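C-domain type II peptide synthetase (PDB 4ZNM) is a condensation-domain protein of the peptide synthetase family, with a two-lobed fold built around mixed beta sheets. Local coordinates at residues Lys240-Gln245 / Gly427-Arg432; Asn365-Val370 / Ile406-Leu411; Glu119-Val124 / Trp394-Ser399. All blocks are in the same frame, centred on the assembly; numbering follows the deposited sequence.

Interaction 1. Residues Lys240-Gln245 / Gly427-Arg432; sequences KGTAWQ and GYNTNR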
loop_
_atom_site.group_PDB
_atom_site.type_symbol
_atom_site.label_atom_id
_atom_site.label_comp_id
_atom_site.label_asym_id
_atom_site.label_seq_id
_atom_site.Cartn_x
_atom_site.Cartn_y
_atom_site.Cartn_z
ATOM N N LYS A 240 -3.067 16.868 11.908
ATOM C CA LYS A 240 -2.983 15.750 10.998
ATOM C C LYS A 240 -3.434 14.432 11.635
ATOM O O LYS A 240 -2.985 14.047 12.716
ATOM C CB LYS A 240 -1.550 15.610 10.515
ATOM C CG LYS A 240 -1.310 14.517 9.475
ATOM C CD LYS A 240 -2.011 14.837 8.150
ATOM C CE LYS A 240 -1.913 13.649 7.162
ATOM N NZ LYS A 240 -0.517 13.397 6.738
ATOM N N GLY A 241 -4.253 13.698 10.907
ATOM C CA GLY A 241 -4.581 12.337 11.259
ATOM C C GLY A 241 -5.129 11.625 10.042
ATOM O O GLY A 241 -5.622 12.271 9.120
ATOM N N THR A 242 -5.017 10.305 10.027
ATOM C CA THR A 242 -5.590 9.517 8.956
ATOM C C THR A 242 -6.469 8.417 9.544
ATOM O O THR A 242 -6.040 7.670 10.420
ATOM C CB THR A 242 -4.501 8.909 8.087
ATOM O OG1 THR A 242 -3.656 9.955 7.574
ATOM C CG2 THR A 242 -5.078 8.130 6.954
ATOM N N ALA A 243 -7.690 8.332 9.032
ATOM C CA ALA A 243 -8.625 7.292 9.418
ATOM C C ALA A 243 -8.794 6.360 8.239
ATOM O O ALA A 243 -8.511 6.724 7.101
ATOM C CB ALA A 243 -9.945 7.873 9.831
ATOM N N TRP A 244 -9.259 5.158 8.529
ATOM C CA TRP A 244 -9.399 4.111 7.552
ATOM C C TRP A 244 -10.749 3.441 7.742
ATOM O O TRP A 244 -11.151 3.142 8.883
ATOM C CB TRP A 244 -8.280 3.083 7.690
ATOM C CG TRP A 244 -6.931 3.620 7.389
ATOM C CD1 TRP A 244 -6.064 4.245 8.257
ATOM C CD2 TRP A 244 -6.266 3.591 6.117
ATOM N NE1 TRP A 244 -4.905 4.584 7.594
ATOM C CE2 TRP A 244 -5.012 4.205 6.288
ATOM C CE3 TRP A 244 -6.617 3.111 4.853
ATOM C CZ2 TRP A 244 -4.118 4.326 5.261
ATOM C CZ3 TRP A 244 -5.723 3.247 3.841
ATOM C CH2 TRP A 244 -4.487 3.851 4.043
ATOM N N GLN A 245 -11.467 3.246 6.635
ATOM C CA GLN A 245 -12.693 2.442 6.633
ATOM C C GLN A 245 -12.430 1.194 5.821
ATOM O O GLN A 245 -11.915 1.265 4.709
ATOM C CB GLN A 245 -13.876 3.240 6.077
ATOM C CG GLN A 245 -14.310 4.347 7.069
ATOM C CD GLN A 245 -15.509 5.151 6.611
ATOM O OE1 GLN A 245 -16.405 4.629 5.935
ATOM N NE2 GLN A 245 -15.530 6.445 6.977
ATOM N N GLY A 427 -8.799 5.238 3.020
ATOM C CA GLY A 427 -8.149 6.064 4.017
ATOM C C GLY A 427 -8.254 7.532 3.630
ATOM O O GLY A 427 -8.217 7.890 2.445
ATOM N N TYR A 428 -8.329 8.392 4.640
ATOM C CA TYR A 428 -8.487 9.808 4.400
ATOM C C TYR A 428 -7.966 10.552 5.624
ATOM O O TYR A 428 -7.859 9.992 6.724
ATOM C CB TYR A 428 -9.945 10.143 4.147
ATOM C CG TYR A 428 -10.826 9.587 5.220
ATOM C CD1 TYR A 428 -11.212 8.260 5.178
ATOM C CD2 TYR A 428 -11.271 10.364 6.281
ATOM C CE1 TYR A 428 -12.025 7.705 6.191
ATOM C CE2 TYR A 428 -12.097 9.819 7.290
ATOM C CZ TYR A 428 -12.476 8.478 7.223
ATOM O OH TYR A 428 -13.282 7.876 8.203
ATOM N N ASN A 429 -7.645 11.816 5.416
ATOM C CA ASN A 429 -7.125 12.658 6.491
ATOM C C ASN A 429 -8.298 13.284 7.244
ATOM O O ASN A 429 -9.132 13.972 6.653
ATOM C CB ASN A 429 -6.226 13.754 5.966
ATOM C CG ASN A 429 -5.026 13.251 5.154
ATOM O OD1 ASN A 429 -4.608 13.904 4.197
ATOM N ND2 ASN A 429 -4.445 12.148 5.560
ATOM N N THR A 430 -8.347 13.048 8.547
ATOM C CA THR A 430 -9.461 13.499 9.377
ATOM C C THR A 430 -9.439 15.006 9.597
ATOM O O THR A 430 -10.447 15.599 10.000
ATOM C CB THR A 430 -9.440 12.766 10.732
ATOM O OG1 THR A 430 -8.126 12.819 11.285
ATOM C CG2 THR A 430 -9.785 11.327 10.540
ATOM N N ASN A 431 -8.313 15.644 9.297
ATOM C CA ASN A 431 -8.264 17.108 9.261
ATOM C C ASN A 431 -8.896 17.696 7.974
ATOM O O ASN A 431 -8.941 18.910 7.805
ATOM C CB ASN A 431 -6.824 17.597 9.391
ATOM C CG ASN A 431 -5.886 16.879 8.462
ATOM O OD1 ASN A 431 -5.826 15.662 8.468
ATOM N ND2 ASN A 431 -5.139 17.625 7.668
ATOM N N ARG A 432 -9.405 16.850 7.086
ATOM C CA ARG A 432 -9.949 17.322 5.818
ATOM C C ARG A 432 -11.307 16.709 5.531
ATOM O O ARG A 432 -12.136 17.334 4.904
ATOM C CB ARG A 432 -8.989 16.984 4.669
ATOM C CG ARG A 432 -7.618 17.685 4.745
ATOM C CD ARG A 432 -7.689 19.236 4.700
ATOM N NE ARG A 432 -8.192 19.773 3.448
ATOM C CZ ARG A 432 -7.447 19.982 2.371
ATOM N NH1 ARG A 432 -6.159 19.675 2.382
ATOM N NH2 ARG A 432 -8.007 20.482 1.269
HETATM O O HOH W 1 -12.959 5.694 10.156
#

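Interaction 2. Residues Asn365-Val370 / Ile406-Leu411; sequences NHQISV and IPDGVL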
loop_
_atom_site.group_PDB
_atom_site.type_symbol
_atom_site.label_atom_id
_atom_site.label_comp_id
_atom_site.label_asym_id
_atom_site.label_seq_id
_atom_site.Cartn_x
_atom_site.Cartn_y
_atom_site.Cartn_z
ATOM N N ASN A 365 -9.371 23.614 -0.829
ATOM C CA ASN A 365 -10.647 22.936 -0.736
ATOM C C ASN A 365 -10.684 21.600 -1.458
ATOM O O ASN A 365 -11.750 21.009 -1.586
ATOM C CB ASN A 365 -11.740 23.849 -1.278
ATOM C CG ASN A 365 -12.033 25.009 -0.338
ATOM O OD1 ASN A 365 -11.772 26.165 -0.665
ATOM N ND2 ASN A 365 -12.560 24.695 0.851
ATOM N N HIS A 366 -9.547 21.126 -1.957
ATOM C CA HIS A 366 -9.524 19.785 -2.563
ATOM C C HIS A 366 -8.298 18.973 -2.156
ATOM O O HIS A 366 -7.287 19.539 -1.738
ATOM C CB HIS A 366 -9.573 19.855 -4.099
ATOM C CG HIS A 366 -10.749 20.619 -4.627
ATOM N ND1 HIS A 366 -11.878 20.008 -5.132
ATOM C CD2 HIS A 366 -10.970 21.949 -4.711
ATOM C CE1 HIS A 366 -12.744 20.931 -5.505
ATOM N NE2 HIS A 366 -12.217 22.116 -5.260
ATOM N N GLN A 367 -8.411 17.646 -2.309
ATOM C CA GLN A 367 -7.269 16.755 -2.269
ATOM C C GLN A 367 -7.305 15.737 -3.389
ATOM O O GLN A 367 -8.358 15.390 -3.926
ATOM C CB GLN A 367 -7.214 16.007 -0.939
ATOM C CG GLN A 367 -6.819 16.813 0.252
ATOM C CD GLN A 367 -6.797 15.948 1.518
ATOM O OE1 GLN A 367 -7.824 15.410 1.910
ATOM N NE2 GLN A 367 -5.619 15.785 2.129
ATOM N N ILE A 368 -6.153 15.202 -3.717
ATOM C CA ILE A 368 -6.141 14.173 -4.712
ATOM C C ILE A 368 -6.395 12.809 -4.062
ATOM O O ILE A 368 -6.092 12.589 -2.889
ATOM C CB ILE A 368 -4.851 14.165 -5.504
ATOM C CG1 ILE A 368 -3.651 13.936 -4.617
ATOM C CG2 ILE A 368 -4.684 15.473 -6.258
ATOM C CD1 ILE A 368 -2.723 12.959 -5.255
ATOM N N SER A 369 -6.968 11.920 -4.856
ATOM C CA SER A 369 -7.157 10.547 -4.463
ATOM C C SER A 369 -6.346 9.620 -5.350
ATOM O O SER A 369 -6.039 9.921 -6.512
ATOM C CB SER A 369 -8.635 10.163 -4.514
ATOM O OG SER A 369 -9.024 9.921 -5.850
ATOM N N VAL A 370 -5.974 8.505 -4.751
ATOM C CA VAL A 370 -5.233 7.445 -5.398
ATOM C C VAL A 370 -6.053 6.150 -5.310
ATOM O O VAL A 370 -6.646 5.855 -4.277
ATOM C CB VAL A 370 -3.865 7.231 -4.711
ATOM C CG1 VAL A 370 -3.083 6.151 -5.392
ATOM C CG2 VAL A 370 -3.036 8.510 -4.702
ATOM N N ILE A 406 -1.575 8.860 5.673
ATOM C CA ILE A 406 -1.589 9.244 4.264
ATOM C C ILE A 406 -1.070 10.682 4.180
ATOM O O ILE A 406 -1.711 11.584 4.712
ATOM C CB ILE A 406 -2.990 9.142 3.647
ATOM C CG1 ILE A 406 -3.451 7.701 3.599
ATOM C CG2 ILE A 406 -2.993 9.716 2.180
ATOM C CD1 ILE A 406 -4.922 7.570 3.196
ATOM N N PRO A 407 0.094 10.895 3.528
ATOM C CA PRO A 407 0.752 12.205 3.583
ATOM C C PRO A 407 -0.182 13.362 3.236
ATOM O O PRO A 407 -0.206 14.372 3.970
ATOM C CB PRO A 407 1.889 12.074 2.544
ATOM C CG PRO A 407 2.241 10.617 2.615
ATOM C CD PRO A 407 0.924 9.909 2.815
ATOM N N ASP A 408 -0.955 13.229 2.160
ATOM C CA ASP A 408 -1.846 14.332 1.746
ATOM C C ASP A 408 -2.786 13.880 0.648
ATOM O O ASP A 408 -2.558 14.134 -0.517
ATOM C CB ASP A 408 -1.009 15.546 1.289
ATOM C CG ASP A 408 -1.808 16.871 1.251
ATOM O OD1 ASP A 408 -3.052 16.864 1.275
ATOM O OD2 ASP A 408 -1.165 17.943 1.159
ATOM N N GLY A 409 -3.854 13.210 1.037
ATOM C CA GLY A 409 -4.848 12.766 0.078
ATOM C C GLY A 409 -5.730 11.643 0.553
ATOM O O GLY A 409 -5.777 11.314 1.745
ATOM N N VAL A 410 -6.460 11.083 -0.395
ATOM C CA VAL A 410 -7.385 9.974 -0.144
ATOM C C VAL A 410 -6.787 8.748 -0.810
ATOM O O VAL A 410 -6.275 8.840 -1.931
ATOM C CB VAL A 410 -8.783 10.287 -0.697
ATOM C CG1 VAL A 410 -9.706 9.110 -0.565
ATOM C CG2 VAL A 410 -9.358 11.496 0.011
ATOM N N LEU A 411 -6.806 7.610 -0.130
ATOM C CA LEU A 411 -6.226 6.430 -0.712
ATOM C C LEU A 411 -7.203 5.248 -0.669
ATOM O O LEU A 411 -7.707 4.876 0.396
ATOM C CB LEU A 411 -4.943 6.070 -0.006
ATOM C CG LEU A 411 -4.278 4.776 -0.435
ATOM C CD1 LEU A 411 -3.865 4.912 -1.851
ATOM C CD2 LEU A 411 -3.072 4.489 0.425
HETATM O O HOH W 2 -7.750 12.862 2.868
HETATM O O HOH W 3 -3.940 16.113 -2.032
#

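Interaction 3. Residues Glu119-Val124 / Trp394-Ser399; sequences ELLNEV and WERQLS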
loop_
_atom_site.group_PDB
_atom_site.type_symbol
_atom_site.label_atom_id
_atom_site.label_comp_id
_atom_site.label_asym_id
_atom_site.label_seq_id
_atom_site.Cartn_x
_atom_site.Cartn_y
_atom_site.Cartn_z
ATOM N N GLU A 119 -8.524 -6.385 16.502
ATOM C CA GLU A 119 -8.293 -5.364 17.509
ATOM C C GLU A 119 -6.812 -5.181 17.818
ATOM O O GLU A 119 -6.349 -4.063 17.974
ATOM C CB GLU A 119 -9.049 -5.704 18.782
ATOM C CG GLU A 119 -10.555 -5.545 18.602
ATOM C CD GLU A 119 -11.386 -6.143 19.733
ATOM O OE1 GLU A 119 -12.630 -6.071 19.631
ATOM O OE2 GLU A 119 -10.810 -6.682 20.711
ATOM N N LEU A 120 -6.055 -6.260 17.894
ATOM C CA LEU A 120 -4.638 -6.109 18.125
ATOM C C LEU A 120 -4.022 -5.390 16.932
ATOM O O LEU A 120 -3.258 -4.436 17.098
ATOM C CB LEU A 120 -3.975 -7.467 18.357
ATOM C CG LEU A 120 -2.482 -7.401 18.659
ATOM C CD1 LEU A 120 -2.218 -6.521 19.910
ATOM C CD2 LEU A 120 -1.908 -8.787 18.838
ATOM N N LEU A 121 -4.364 -5.827 15.725
ATOM C CA LEU A 121 -3.811 -5.176 14.526
ATOM C C LEU A 121 -4.075 -3.650 14.572
ATOM O O LEU A 121 -3.171 -2.820 14.364
ATOM C CB LEU A 121 -4.403 -5.826 13.268
ATOM C CG LEU A 121 -4.018 -5.226 11.920
ATOM C CD1 LEU A 121 -2.517 -5.171 11.752
ATOM C CD2 LEU A 121 -4.633 -6.013 10.784
ATOM N N ASN A 122 -5.301 -3.271 14.892
ATOM C CA ASN A 122 -5.671 -1.867 14.859
ATOM C C ASN A 122 -4.952 -1.086 15.925
ATOM O O ASN A 122 -4.552 0.060 15.704
ATOM C CB ASN A 122 -7.171 -1.698 15.068
ATOM C CG ASN A 122 -7.920 -1.617 13.770
ATOM O OD1 ASN A 122 -7.442 -2.088 12.739
ATOM N ND2 ASN A 122 -9.092 -1.020 13.806
ATOM N N GLU A 123 -4.802 -1.704 17.091
ATOM C CA GLU A 123 -4.128 -1.033 18.196
ATOM C C GLU A 123 -2.681 -0.785 17.811
ATOM O O GLU A 123 -2.160 0.305 18.015
ATOM C CB GLU A 123 -4.198 -1.861 19.491
ATOM C CG GLU A 123 -3.512 -1.141 20.644
ATOM C CD GLU A 123 -3.306 -2.021 21.848
ATOM O OE1 GLU A 123 -4.071 -2.994 22.010
ATOM O OE2 GLU A 123 -2.377 -1.733 22.634
ATOM N N VAL A 124 -2.019 -1.782 17.240
ATOM C CA VAL A 124 -0.621 -1.596 16.840
ATOM C C VAL A 124 -0.543 -0.478 15.796
ATOM O O VAL A 124 0.303 0.384 15.892
ATOM C CB VAL A 124 0.003 -2.902 16.311
ATOM C CG1 VAL A 124 1.341 -2.634 15.619
ATOM C CG2 VAL A 124 0.166 -3.879 17.454
ATOM N N TRP A 394 -6.125 -10.788 5.747
ATOM C CA TRP A 394 -6.456 -9.759 4.764
ATOM C C TRP A 394 -7.787 -9.108 5.061
ATOM O O TRP A 394 -7.961 -7.909 4.882
ATOM C CB TRP A 394 -6.528 -10.365 3.365
ATOM C CG TRP A 394 -5.236 -10.559 2.734
ATOM C CD1 TRP A 394 -4.690 -11.746 2.322
ATOM C CD2 TRP A 394 -4.285 -9.531 2.404
ATOM N NE1 TRP A 394 -3.445 -11.516 1.756
ATOM C CE2 TRP A 394 -3.179 -10.167 1.790
ATOM C CE3 TRP A 394 -4.261 -8.132 2.566
ATOM C CZ2 TRP A 394 -2.056 -9.451 1.340
ATOM C CZ3 TRP A 394 -3.144 -7.421 2.123
ATOM C CH2 TRP A 394 -2.059 -8.086 1.515
ATOM N N GLU A 395 -8.742 -9.930 5.492
ATOM C CA GLU A 395 -10.096 -9.457 5.763
ATOM C C GLU A 395 -10.083 -8.643 7.044
ATOM O O GLU A 395 -9.775 -9.139 8.128
ATOM C CB GLU A 395 -11.096 -10.635 5.844
ATOM C CG GLU A 395 -10.862 -11.650 6.960
ATOM C CD GLU A 395 -11.671 -12.946 6.761
ATOM O OE1 GLU A 395 -12.131 -13.205 5.621
ATOM O OE2 GLU A 395 -11.842 -13.702 7.746
ATOM N N ARG A 396 -10.328 -7.357 6.892
ATOM C CA ARG A 396 -10.461 -6.458 8.019
ATOM C C ARG A 396 -11.832 -5.820 7.920
ATOM O O ARG A 396 -12.296 -5.517 6.837
ATOM C CB ARG A 396 -9.356 -5.390 8.017
ATOM C CG ARG A 396 -7.940 -5.913 8.254
ATOM C CD ARG A 396 -6.890 -4.823 8.222
ATOM N NE ARG A 396 -6.837 -4.019 9.448
ATOM C CZ ARG A 396 -5.948 -3.043 9.653
ATOM N NH1 ARG A 396 -5.055 -2.761 8.723
ATOM N NH2 ARG A 396 -5.935 -2.353 10.788
ATOM N N GLN A 397 -12.477 -5.613 9.053
ATOM C CA GLN A 397 -13.819 -5.065 9.060
ATOM C C GLN A 397 -13.852 -3.868 10.003
ATOM O O GLN A 397 -14.661 -2.951 9.857
ATOM C CB GLN A 397 -14.811 -6.171 9.453
ATOM C CG GLN A 397 -14.802 -7.325 8.424
ATOM C CD GLN A 397 -15.295 -8.652 8.968
ATOM O OE1 GLN A 397 -16.358 -8.731 9.585
ATOM N NE2 GLN A 397 -14.521 -9.712 8.730
ATOM N N LEU A 398 -12.897 -3.853 10.925
ATOM C CA LEU A 398 -12.829 -2.854 11.965
ATOM C C LEU A 398 -12.193 -1.594 11.423
ATOM O O LEU A 398 -11.027 -1.598 11.042
ATOM C CB LEU A 398 -12.003 -3.384 13.141
ATOM C CG LEU A 398 -12.427 -3.099 14.570
ATOM C CD1 LEU A 398 -13.902 -3.327 14.799
ATOM C CD2 LEU A 398 -11.628 -4.011 15.467
ATOM N N SER A 399 -12.942 -0.511 11.430
ATOM C CA SER A 399 -12.388 0.762 11.015
ATOM C C SER A 399 -11.447 1.352 12.093
ATOM O O SER A 399 -11.392 0.902 13.253
ATOM C CB SER A 399 -13.517 1.732 10.671
ATOM O OG SER A 399 -14.124 2.234 11.843
#

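Interaction 1. Residues Lys240-Gln245 / Gly427-Arg432
Ala243 and Tyr428 form the hydrogen-bonded pair where strand 242-249, at the edge of the five-stranded mixed sheet, runs antiparallel to strand 422-429, Ala243 N giving to Tyr428 O at 2.8 Å and Tyr428 N to Ala243 O at 3.0 Å; past the end of the ladder, Thr430 N reaches Gly241 O from above the carbonyl plane. With Tyr428 CG between the backbone N and the carbonyl carbon (chi1 51°), the ring comes back over the partner strand, Ala243 O lying off-centre against one face and Ala243 CB 3.7 Å from CZ. Thr430 CG2 meets the same methyl, Ala243 CB, at 3.5 Å. Gln245 NE2 donates to Tyr428 OH at 2.9 Å, almost straight (165°), from an amide turned 84° from the ring; OH also accepts a hydrogen bond from a water and is hydrogen-bonded to Asp435 OD1. On the other face, Trp244 lies against Gly427, whose CA makes a CH-pi contact 3.8 Å from the centroid of the six-membered ring. Farther along, Asn429 ND2 makes a weak bond of 3.1 Å to Thr242 OG1, both atoms also bonding Ile406, while Lys240 passes them to a salt bridge with Asp405. Gln245 NE2 also bonds Asp435 O, so both strands are tied to the start of helix 435-454, while Lys240, Thr242 and Asn429 tie the other face to Asp405-Ile406.

Interaction 2. Residues Asn365-Val370 / Ile406-Leu411
Gln367 reaches across to Asp408 where the two segments are still separated, and from there they close into a short parallel ladder. In the close-packed part, Val410 N bonds Ile368 O at 2.9 Å and Val370 N bonds Val410 O at 2.9 Å, Val410 thus being gripped through both its backbone N and O. Gly409 belongs to this tight part: its CA comes within 3.2 Å of Ile368 O, a CB here would collide with that oxygen, and its backbone angles (phi 160°, psi -168°) suit a residue without one. Ser369 CB meets Val410 CB at 3.8 Å, where Leu228 of strand 227-229 also touches both, and Ser369 OG goes on to Tyr276 OH. On the other face Leu411 CG is anti to the backbone N (chi1 175°), and its CD1 lies 3.7 Å from Val370 CB; Phe294 and Trp244 also pack on this pair. These are strands 366-373 and 410-416, parallel neighbours inside a five-stranded mixed sheet. The chain between them visits the six-stranded sheet as strands 383-385 and 388-392, consistent with the crossover between lobes known in condensation domains. Toward Asp408 the spacing widens and water enters. One water bridges Gln367 OE1 and Gly409 O; a second, 2.9 Å from Ile368 N, links it to Asp408 O. Across this wetter end the extended Gln367 chain sends NE2 to Asp408 OD1, 2.9 Å away, the bond straight and in the amide plane; NE2 also bonds Asn429 OD1. Asp408 OD2 forms a salt bridge with Arg234.

Interaction 3. Residues Glu119-Val124 / Trp394-Ser399
Arg396 points the edge of its guanidinium at Asn122, NH2 donating to OD1 with the amide and guanidinium planes 67° apart. The modelled 2.5 Å between Arg396 NH2 and Asn122 OD1 is very short, and its exact length is doubtful. Glu125 OE2 forms a salt bridge with the same NH2. The other branch of the amide turns to the loop backbone: Asn122 ND2 makes a weak bond to Leu398 O at 3.4 Å, an oxygen that also accepts from Arg246. Farther out, Leu121 lies across the arginine at about a right angle. Its CG is anti to the backbone N (chi1 176°), and CD2 sits over one guanidinium face, 3.3 Å from Arg396 NE. Beneath, Leu121 packs on Val49, Ala51 and Val152 of the sheet under the helix. At the exposed margin Glu119 CG touches Leu398 CD2 at 3.7 Å, while Glu118 takes the backbone N-H groups of Gln397 and Leu398. Helix 110-125 thus holds an irregular loop largely through side chains, with Asn122 O adding a backbone bond to Gln400 NE2. Arg396 NE is buried with no polar partner in the model, and the arginine's charge is probably balanced at least in part by Glu125 at NH2.

From the N terminus, helix 110-125 comes first, and interaction 3 closes the longest loop of the three, joining residues 119-124 to the irregular segment 394-399. Strand 242-249 follows; interaction 1 pairs its start with 427-432 near the C-terminal end. Inside that loop, interaction 2 joins 365-370 to 406-411 and is fully nested. Interaction 3 crosses both, its second segment falling between the halves of each. Interactions 1 and 2 share one sheet, with Gly427 N to Leu411 O at 2.9 Å between them. Trp244 O meets Ser399 CB at 3.3 Å, linking that sheet to the loop on the helix of the six-stranded lobe.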